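Local atomic coordinates of alpha-fucosidase (Bifidobacterium bifidum, PDB entry 2EAB), a protein that probably hydrolyses alpha-1,2-linked L-fucose from glycans, this chain being the family 95 catalytic portion of a much larger bifidobacterial enzyme. Residues L817-W829 with V837-V849. Residues are numbered along the deposited sequence; the frame is centred on the assembly and turned at random.
With EDO (1,2-ethanediol), chain G.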
ATOM      1  N   LEU A 817      -2.067 -17.108  -7.075  1.00  7.19           N
ATOM      2  CA  LEU A 817      -1.241 -15.928  -7.349  1.00  7.33           C
ATOM      3  C   LEU A 817      -1.450 -15.488  -8.790  1.00  7.18           C
ATOM      4  O   LEU A 817      -1.943 -16.269  -9.609  1.00  7.73           O
ATOM      5  CB  LEU A 817       0.236 -16.213  -7.084  1.00  7.55           C
ATOM      6  CG  LEU A 817       0.590 -16.677  -5.670  1.00  7.74           C
ATOM      7  CD1 LEU A 817       2.096 -16.804  -5.525  1.00  9.34           C
ATOM      8  CD2 LEU A 817       0.028 -15.740  -4.594  1.00  8.89           C
ATOM      9  N   VAL A 818      -1.092 -14.246  -9.106  1.00  7.19           N
ATOM     10  CA  VAL A 818      -1.272 -13.737 -10.457  1.00  7.33           C
ATOM     11  C   VAL A 818       0.062 -13.249 -10.996  1.00  7.06           C
ATOM     12  O   VAL A 818       0.823 -12.562 -10.291  1.00  7.29           O
ATOM     13  CB  VAL A 818      -2.346 -12.616 -10.526  1.00  7.50           C
ATOM     14  CG1 VAL A 818      -2.650 -12.254 -11.972  1.00  7.70           C
ATOM     15  CG2 VAL A 818      -3.624 -13.052  -9.834  1.00  8.40           C
ATOM     16  N   ALA A 819       0.337 -13.633 -12.243  1.00  6.59           N
ATOM     17  CA  ALA A 819       1.505 -13.185 -12.985  1.00  6.85           C
ATOM     18  C   ALA A 819       1.112 -12.171 -14.044  1.00  6.45           C
ATOM     19  O   ALA A 819      -0.004 -12.194 -14.577  1.00  6.45           O
ATOM     20  CB  ALA A 819       2.198 -14.371 -13.635  1.00  7.11           C
ATOM     21  N   ARG A 820       2.048 -11.282 -14.346  1.00  6.34           N
ATOM     22  CA  ARG A 820       1.875 -10.326 -15.426  1.00  6.57           C
ATOM     23  C   ARG A 820       1.512 -11.042 -16.732  1.00  6.37           C
ATOM     24  O   ARG A 820       1.959 -12.166 -16.993  1.00  6.52           O
ATOM     25  CB  ARG A 820       3.126  -9.464 -15.569  1.00  6.26           C
ATOM     26  CG  ARG A 820       3.284  -8.506 -14.395  1.00  6.81           C
ATOM     27  CD  ARG A 820       4.578  -7.725 -14.481  1.00  6.52           C
ATOM     28  NE  ARG A 820       4.861  -6.928 -13.286  1.00  6.52           N
ATOM     29  CZ  ARG A 820       5.452  -7.409 -12.195  1.00  6.96           C
ATOM     30  NH1 ARG A 820       5.797  -8.692 -12.135  1.00  6.66           N
ATOM     31  NH2 ARG A 820       5.697  -6.607 -11.166  1.00  7.58           N
ATOM     32  N   GLY A 821       0.669 -10.399 -17.533  1.00  6.65           N
ATOM     33  CA  GLY A 821       0.053 -11.047 -18.694  1.00  7.02           C
ATOM     34  C   GLY A 821      -1.291 -11.668 -18.358  1.00  6.90           C
ATOM     35  O   GLY A 821      -2.018 -12.125 -19.250  1.00  7.49           O
ATOM     36  N   ASN A 822      -1.621 -11.665 -17.066  1.00  6.79           N
ATOM     37  CA  ASN A 822      -2.877 -12.186 -16.529  1.00  6.84           C
ATOM     38  C   ASN A 822      -2.954 -13.706 -16.603  1.00  7.08           C
ATOM     39  O   ASN A 822      -3.770 -14.286 -17.341  1.00  7.44           O
ATOM     40  CB  ASN A 822      -4.109 -11.515 -17.152  1.00  7.07           C
ATOM     41  CG  ASN A 822      -5.328 -11.617 -16.263  1.00  6.86           C
ATOM     42  OD1 ASN A 822      -5.333 -12.363 -15.279  1.00  7.50           O
ATOM     43  ND2 ASN A 822      -6.365 -10.866 -16.591  1.00  7.50           N
ATOM     44  N   PHE A 823      -2.075 -14.330 -15.825  1.00  7.02           N
ATOM     45  CA  PHE A 823      -2.095 -15.768 -15.611  1.00  7.06           C
ATOM     46  C   PHE A 823      -2.276 -16.018 -14.125  1.00  7.25           C
ATOM     47  O   PHE A 823      -1.597 -15.393 -13.303  1.00  7.73           O
ATOM     48  CB  PHE A 823      -0.771 -16.412 -16.030  1.00  7.42           C
ATOM     49  CG  PHE A 823      -0.420 -16.228 -17.474  1.00  6.91           C
ATOM     50  CD1 PHE A 823      -0.752 -17.200 -18.412  1.00  7.73           C
ATOM     51  CD2 PHE A 823       0.276 -15.101 -17.896  1.00  7.86           C
ATOM     52  CE1 PHE A 823      -0.417 -17.040 -19.758  1.00  7.75           C
ATOM     53  CE2 PHE A 823       0.615 -14.928 -19.237  1.00  8.30           C
ATOM     54  CZ  PHE A 823       0.270 -15.906 -20.169  1.00  8.17           C
ATOM     55  N   THR A 824      -3.171 -16.931 -13.766  1.00  7.39           N
ATOM     56  CA  THR A 824      -3.281 -17.359 -12.374  1.00  7.90           C
ATOM     57  C   THR A 824      -2.354 -18.550 -12.180  1.00  7.81           C
ATOM     58  O   THR A 824      -2.304 -19.450 -13.030  1.00  8.62           O
ATOM     59  CB  THR A 824      -4.733 -17.695 -12.001  1.00  8.08           C
ATOM     60  OG1 THR A 824      -5.563 -16.586 -12.359  1.00 10.16           O
ATOM     61  CG2 THR A 824      -4.870 -17.955 -10.498  1.00  8.26           C
ATOM     62  N   VAL A 825      -1.609 -18.542 -11.080  1.00  7.75           N
ATOM     63  CA  VAL A 825      -0.519 -19.479 -10.872  1.00  8.30           C
ATOM     64  C   VAL A 825      -0.691 -20.244  -9.568  1.00  7.99           C
ATOM     65  O   VAL A 825      -0.880 -19.648  -8.501  1.00  8.09           O
ATOM     66  CB  VAL A 825       0.849 -18.752 -10.836  1.00  8.46           C
ATOM     67  CG1 VAL A 825       1.981 -19.739 -10.595  1.00 10.50           C
ATOM     68  CG2 VAL A 825       1.091 -17.966 -12.122  1.00  9.03           C
ATOM     69  N   GLY A 826      -0.623 -21.567  -9.671  1.00  7.87           N
ATOM     70  CA  GLY A 826      -0.498 -22.437  -8.513  1.00  8.43           C
ATOM     71  C   GLY A 826       0.750 -23.274  -8.696  1.00  8.80           C
ATOM     72  O   GLY A 826       1.098 -23.630  -9.825  1.00  9.48           O
ATOM     73  N   THR A 827       1.445 -23.562  -7.602  1.00  9.09           N
ATOM     74  CA  THR A 827       2.613 -24.432  -7.659  1.00  9.96           C
ATOM     75  C   THR A 827       2.718 -25.272  -6.397  1.00  9.54           C
ATOM     76  O   THR A 827       2.397 -24.812  -5.296  1.00  9.30           O
ATOM     77  CB  THR A 827       3.939 -23.658  -7.942  1.00 10.17           C
ATOM     78  OG1 THR A 827       5.007 -24.583  -8.196  1.00 12.18           O
ATOM     79  CG2 THR A 827       4.337 -22.758  -6.790  1.00 12.09           C
ATOM     80  N   THR A 828       3.146 -26.515  -6.589  1.00  9.62           N
ATOM     81  CA  THR A 828       3.418 -27.436  -5.500  1.00 10.17           C
ATOM     82  C   THR A 828       4.880 -27.830  -5.611  1.00  9.87           C
ATOM     83  O   THR A 828       5.391 -28.025  -6.716  1.00  9.80           O
ATOM     84  CB  THR A 828       2.519 -28.684  -5.594  1.00 10.42           C
ATOM     85  OG1 THR A 828       1.147 -28.273  -5.563  1.00 11.54           O
ATOM     86  CG2 THR A 828       2.780 -29.653  -4.440  1.00 11.25           C
ATOM     87  N   TRP A 829       5.556 -27.918  -4.473  1.00  9.80           N
ATOM     88  CA  TRP A 829       6.952 -28.306  -4.460  1.00  9.99           C
ATOM     89  C   TRP A 829       7.249 -29.277  -3.331  1.00 10.22           C
ATOM     90  O   TRP A 829       6.531 -29.329  -2.332  1.00  9.77           O
ATOM     91  CB  TRP A 829       7.876 -27.079  -4.413  1.00 10.24           C
ATOM     92  CG  TRP A 829       7.807 -26.265  -3.150  1.00  9.96           C
ATOM     93  CD1 TRP A 829       8.643 -26.357  -2.076  1.00  9.78           C
ATOM     94  CD2 TRP A 829       6.869 -25.222  -2.840  1.00 10.10           C
ATOM     95  NE1 TRP A 829       8.286 -25.443  -1.111  1.00  9.58           N
ATOM     96  CE2 TRP A 829       7.199 -24.734  -1.554  1.00  9.80           C
ATOM     97  CE3 TRP A 829       5.781 -24.656  -3.520  1.00  9.91           C
ATOM     98  CZ2 TRP A 829       6.481 -23.707  -0.934  1.00 10.13           C
ATOM     99  CZ3 TRP A 829       5.068 -23.630  -2.902  1.00 10.01           C
ATOM    100  CH2 TRP A 829       5.423 -23.170  -1.621  1.00 10.11           C
ATOM    101  N   VAL A 837       3.054 -27.213 -11.666  1.00 10.19           N
ATOM    102  CA  VAL A 837       2.612 -25.839 -11.852  1.00  9.99           C
ATOM    103  C   VAL A 837       1.263 -25.894 -12.551  1.00  9.88           C
ATOM    104  O   VAL A 837       1.081 -26.669 -13.500  1.00  9.66           O
ATOM    105  CB  VAL A 837       3.610 -25.009 -12.691  1.00  9.86           C
ATOM    106  CG1 VAL A 837       3.136 -23.564 -12.811  1.00 10.46           C
ATOM    107  CG2 VAL A 837       5.005 -25.055 -12.080  1.00 10.64           C
ATOM    108  N   ARG A 838       0.318 -25.101 -12.061  1.00  9.79           N
ATOM    109  CA  ARG A 838      -0.965 -24.918 -12.723  1.00 10.55           C
ATOM    110  C   ARG A 838      -1.045 -23.474 -13.191  1.00  9.70           C
ATOM    111  O   ARG A 838      -1.019 -22.545 -12.376  1.00  9.86           O
ATOM    112  CB  ARG A 838      -2.118 -25.273 -11.784  1.00 10.65           C
ATOM    113  CG  ARG A 838      -2.124 -26.746 -11.377  1.00 12.07           C
ATOM    114  CD  ARG A 838      -3.330 -27.119 -10.520  1.00 13.44           C
ATOM    115  NE  ARG A 838      -4.603 -26.833 -11.186  1.00 18.35           N
ATOM    116  CZ  ARG A 838      -5.217 -27.642 -12.048  1.00 20.39           C
ATOM    117  NH1 ARG A 838      -4.687 -28.815 -12.378  1.00 22.28           N
ATOM    118  NH2 ARG A 838      -6.372 -27.269 -12.586  1.00 21.63           N
ATOM    119  N   LEU A 839      -1.112 -23.294 -14.506  1.00  9.19           N
ATOM    120  CA  LEU A 839      -1.080 -21.975 -15.115  1.00  8.87           C
ATOM    121  C   LEU A 839      -2.397 -21.731 -15.834  1.00  8.36           C
ATOM    122  O   LEU A 839      -2.661 -22.342 -16.876  1.00  8.43           O
ATOM    123  CB  LEU A 839       0.098 -21.874 -16.091  1.00  8.98           C
ATOM    124  CG  LEU A 839       0.356 -20.496 -16.700  1.00  8.54           C
ATOM    125  CD1 LEU A 839       1.104 -19.604 -15.711  1.00  9.99           C
ATOM    126  CD2 LEU A 839       1.131 -20.625 -18.007  1.00  9.69           C
ATOM    127  N   THR A 840      -3.229 -20.862 -15.272  1.00  8.27           N
ATOM    128  CA  THR A 840      -4.491 -20.521 -15.903  1.00  8.29           C
ATOM    129  C   THR A 840      -4.290 -19.263 -16.729  1.00  7.87           C
ATOM    130  O   THR A 840      -3.976 -18.197 -16.188  1.00  8.11           O
ATOM    131  CB  THR A 840      -5.599 -20.274 -14.866  1.00  8.39           C
ATOM    132  OG1 THR A 840      -5.695 -21.401 -13.986  1.00  9.58           O
ATOM    133  CG2 THR A 840      -6.935 -20.047 -15.560  1.00  9.28           C
ATOM    134  N   SER A 841      -4.450 -19.378 -18.042  1.00  7.76           N
ATOM    135  CA  SER A 841      -4.333 -18.213 -18.902  1.00  7.92           C
ATOM    136  C   SER A 841      -5.662 -17.477 -18.925  1.00  7.96           C
ATOM    137  O   SER A 841      -6.659 -18.003 -19.417  1.00  8.64           O
ATOM    138  CB  SER A 841      -3.957 -18.621 -20.318  1.00  7.76           C
ATOM    139  OG  SER A 841      -3.827 -17.467 -21.124  1.00  8.12           O
ATOM    140  N   ASN A 842      -5.687 -16.265 -18.379  1.00  8.00           N
ATOM    141  CA  ASN A 842      -6.935 -15.505 -18.307  1.00  8.33           C
ATOM    142  C   ASN A 842      -7.193 -14.636 -19.538  1.00  8.37           C
ATOM    143  O   ASN A 842      -8.337 -14.232 -19.794  1.00  8.87           O
ATOM    144  CB  ASN A 842      -6.990 -14.670 -17.027  1.00  8.62           C
ATOM    145  CG  ASN A 842      -6.819 -15.513 -15.779  1.00  8.81           C
ATOM    146  OD1 ASN A 842      -6.010 -15.197 -14.898  1.00 10.06           O
ATOM    147  ND2 ASN A 842      -7.567 -16.600 -15.700  1.00  8.27           N
ATOM    148  N   LYS A 843      -6.140 -14.368 -20.308  1.00  8.25           N
ATOM    149  CA  LYS A 843      -6.248 -13.500 -21.479  1.00  8.66           C
ATOM    150  C   LYS A 843      -5.728 -14.115 -22.780  1.00  8.63           C
ATOM    151  O   LYS A 843      -5.784 -13.471 -23.822  1.00  8.97           O
ATOM    152  CB  LYS A 843      -5.570 -12.148 -21.219  1.00  8.90           C
ATOM    153  CG  LYS A 843      -6.243 -11.291 -20.141  1.00  9.54           C
ATOM    154  CD  LYS A 843      -7.623 -10.777 -20.546  1.00 12.47           C
ATOM    155  CE  LYS A 843      -7.518  -9.534 -21.410  1.00 13.82           C
ATOM    156  NZ  LYS A 843      -8.831  -8.845 -21.543  1.00 14.60           N
ATOM    157  N   GLY A 844      -5.219 -15.345 -22.723  1.00  8.03           N
ATOM    158  CA  GLY A 844      -4.727 -16.032 -23.922  1.00  8.16           C
ATOM    159  C   GLY A 844      -3.379 -15.555 -24.440  1.00  8.21           C
ATOM    160  O   GLY A 844      -3.039 -15.786 -25.604  1.00  8.40           O
ATOM    161  N   LYS A 845      -2.596 -14.897 -23.589  1.00  8.69           N
ATOM    162  CA  LYS A 845      -1.276 -14.437 -24.003  1.00  8.81           C
ATOM    163  C   LYS A 845      -0.300 -15.610 -24.081  1.00  8.72           C
ATOM    164  O   LYS A 845      -0.484 -16.627 -23.417  1.00  8.36           O
ATOM    165  CB  LYS A 845      -0.754 -13.348 -23.055  1.00  9.32           C
ATOM    166  CG  LYS A 845      -1.686 -12.126 -22.896  1.00 10.88           C
ATOM    167  CD  LYS A 845      -1.940 -11.378 -24.214  1.00 13.56           C
ATOM    168  CE  LYS A 845      -3.143 -10.428 -24.123  1.00 14.12           C
ATOM    169  NZ  LYS A 845      -2.954  -9.273 -23.191  1.00 17.22           N
ATOM    170  N   GLN A 846       0.734 -15.464 -24.903  1.00  8.66           N
ATOM    171  CA  GLN A 846       1.777 -16.474 -24.982  1.00  9.08           C
ATOM    172  C   GLN A 846       2.346 -16.747 -23.595  1.00  8.51           C
ATOM    173  O   GLN A 846       2.639 -15.809 -22.852  1.00  8.88           O
ATOM    174  CB  GLN A 846       2.899 -16.001 -25.894  1.00  9.63           C
ATOM    175  CG  GLN A 846       4.007 -17.016 -26.040  1.00 10.70           C
ATOM    176  CD  GLN A 846       5.163 -16.504 -26.857  1.00 11.32           C
ATOM    177  OE1 GLN A 846       5.778 -15.485 -26.530  1.00 12.07           O
ATOM    178  NE2 GLN A 846       5.473 -17.211 -27.926  1.00 11.12           N
ATOM    179  N   ALA A 847       2.479 -18.026 -23.256  1.00  8.18           N
ATOM    180  CA  ALA A 847       3.137 -18.422 -22.017  1.00  8.02           C
ATOM    181  C   ALA A 847       4.635 -18.599 -22.225  1.00  7.63           C
ATOM    182  O   ALA A 847       5.071 -19.158 -23.231  1.00  7.71           O
ATOM    183  CB  ALA A 847       2.526 -19.685 -21.453  1.00  8.21           C
ATOM    184  N   ALA A 848       5.410 -18.101 -21.266  1.00  7.59           N
ATOM    185  CA  ALA A 848       6.854 -18.282 -21.238  1.00  7.91           C
ATOM    186  C   ALA A 848       7.191 -18.497 -19.773  1.00  7.63           C
ATOM    187  O   ALA A 848       7.043 -17.578 -18.956  1.00  8.37           O
ATOM    188  CB  ALA A 848       7.568 -17.066 -21.809  1.00  8.14           C
ATOM    189  N   VAL A 849       7.587 -19.723 -19.437  1.00  7.73           N
ATOM    190  CA  VAL A 849       7.664 -20.151 -18.046  1.00  7.68           C
ATOM    191  C   VAL A 849       9.067 -20.620 -17.670  1.00  7.05           C
ATOM    192  O   VAL A 849       9.596 -21.569 -18.267  1.00  7.04           O
ATOM    193  CB  VAL A 849       6.637 -21.276 -17.753  1.00  7.71           C
ATOM    194  CG1 VAL A 849       6.660 -21.650 -16.283  1.00  8.74           C
ATOM    195  CG2 VAL A 849       5.233 -20.851 -18.172  1.00  8.47           C
TER
HETATM  196  C1  EDO G4807       6.636  -6.046  -7.716  1.00 42.74           C
HETATM  197  O1  EDO G4807       6.887  -7.315  -8.501  1.00 37.02           O
HETATM  198  C2  EDO G4807       5.123  -6.105  -7.267  1.00 43.60           C
HETATM  199  O2  EDO G4807       4.323  -6.216  -8.471  1.00 37.12           O
HETATM  200  O   HOH W   1      -3.131 -14.560 -20.497  1.00  8.03           O
HETATM  201  O   HOH W   2      -2.885  -9.648 -20.497  1.00 11.40           O
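Strands 823-829 and 837-841 run antiparallel, their axes 4.6 Å apart, and Thr-824/Thr-840 and Gly-826/Arg-838 are hydrogen-bonded pairs, each exchanging two backbone N-H...O bonds. A fifth bond, from Asn-842 N to Asn-822 O, extends the pairing to the open end of this beta hairpin in the C-terminal family 95 domain. There the turn from strand 812-819 ends in a G1 beta bulge, Asn-822 and Phe-823 facing Ala-819; Gly-821 just before it has a phi of 92°, where a side chain would jam.

The ring of Phe-823 reaches from the hairpin to the 845-847 backbone. With chi1 at -60°, CG lies beside the backbone N and the ring extends past Ser-841. Its CB meets Leu-839 CD1 at 3.7 Å, while CZ reaches Lys-845 O at 3.4 Å, the carbonyl oxygen lying near the ring plane at the edge. Water 1 sits 3.6 Å above one ring face, offset toward the rim. Leu-839 CD1 also touches Val-825 CG2 at 3.9 Å, and Phe-884 of strand 880-884 packs on Leu-839 and Ala-847. Replacing Phe-823 by alanine removes the ring and would probably leave a gap beside Leu-839 and Ala-847 and take the ring edge from Lys-845 O.

On the face bearing Thr-824 and Thr-840, their CB atoms approach to 4.0 Å; Thr-840 OG1 turns to Thr-891. Lys-843 CG lies 3.6 Å from Asn-822 ND2, whose hydrogen bond goes to Ser-522 O.

Water 1 accepts from Lys-843 N and Lys-845 N, donates to Gly-821 O and bonds Ser-841 OG, which also pairs with Thr-886. The contact thus joins the face carrying Phe-823, Val-825 and Leu-839 to a water-bridged turn, where one solvent molecule ties loop 842-846 to Gly-821 through three backbone groups and the Ser-841 hydroxyl.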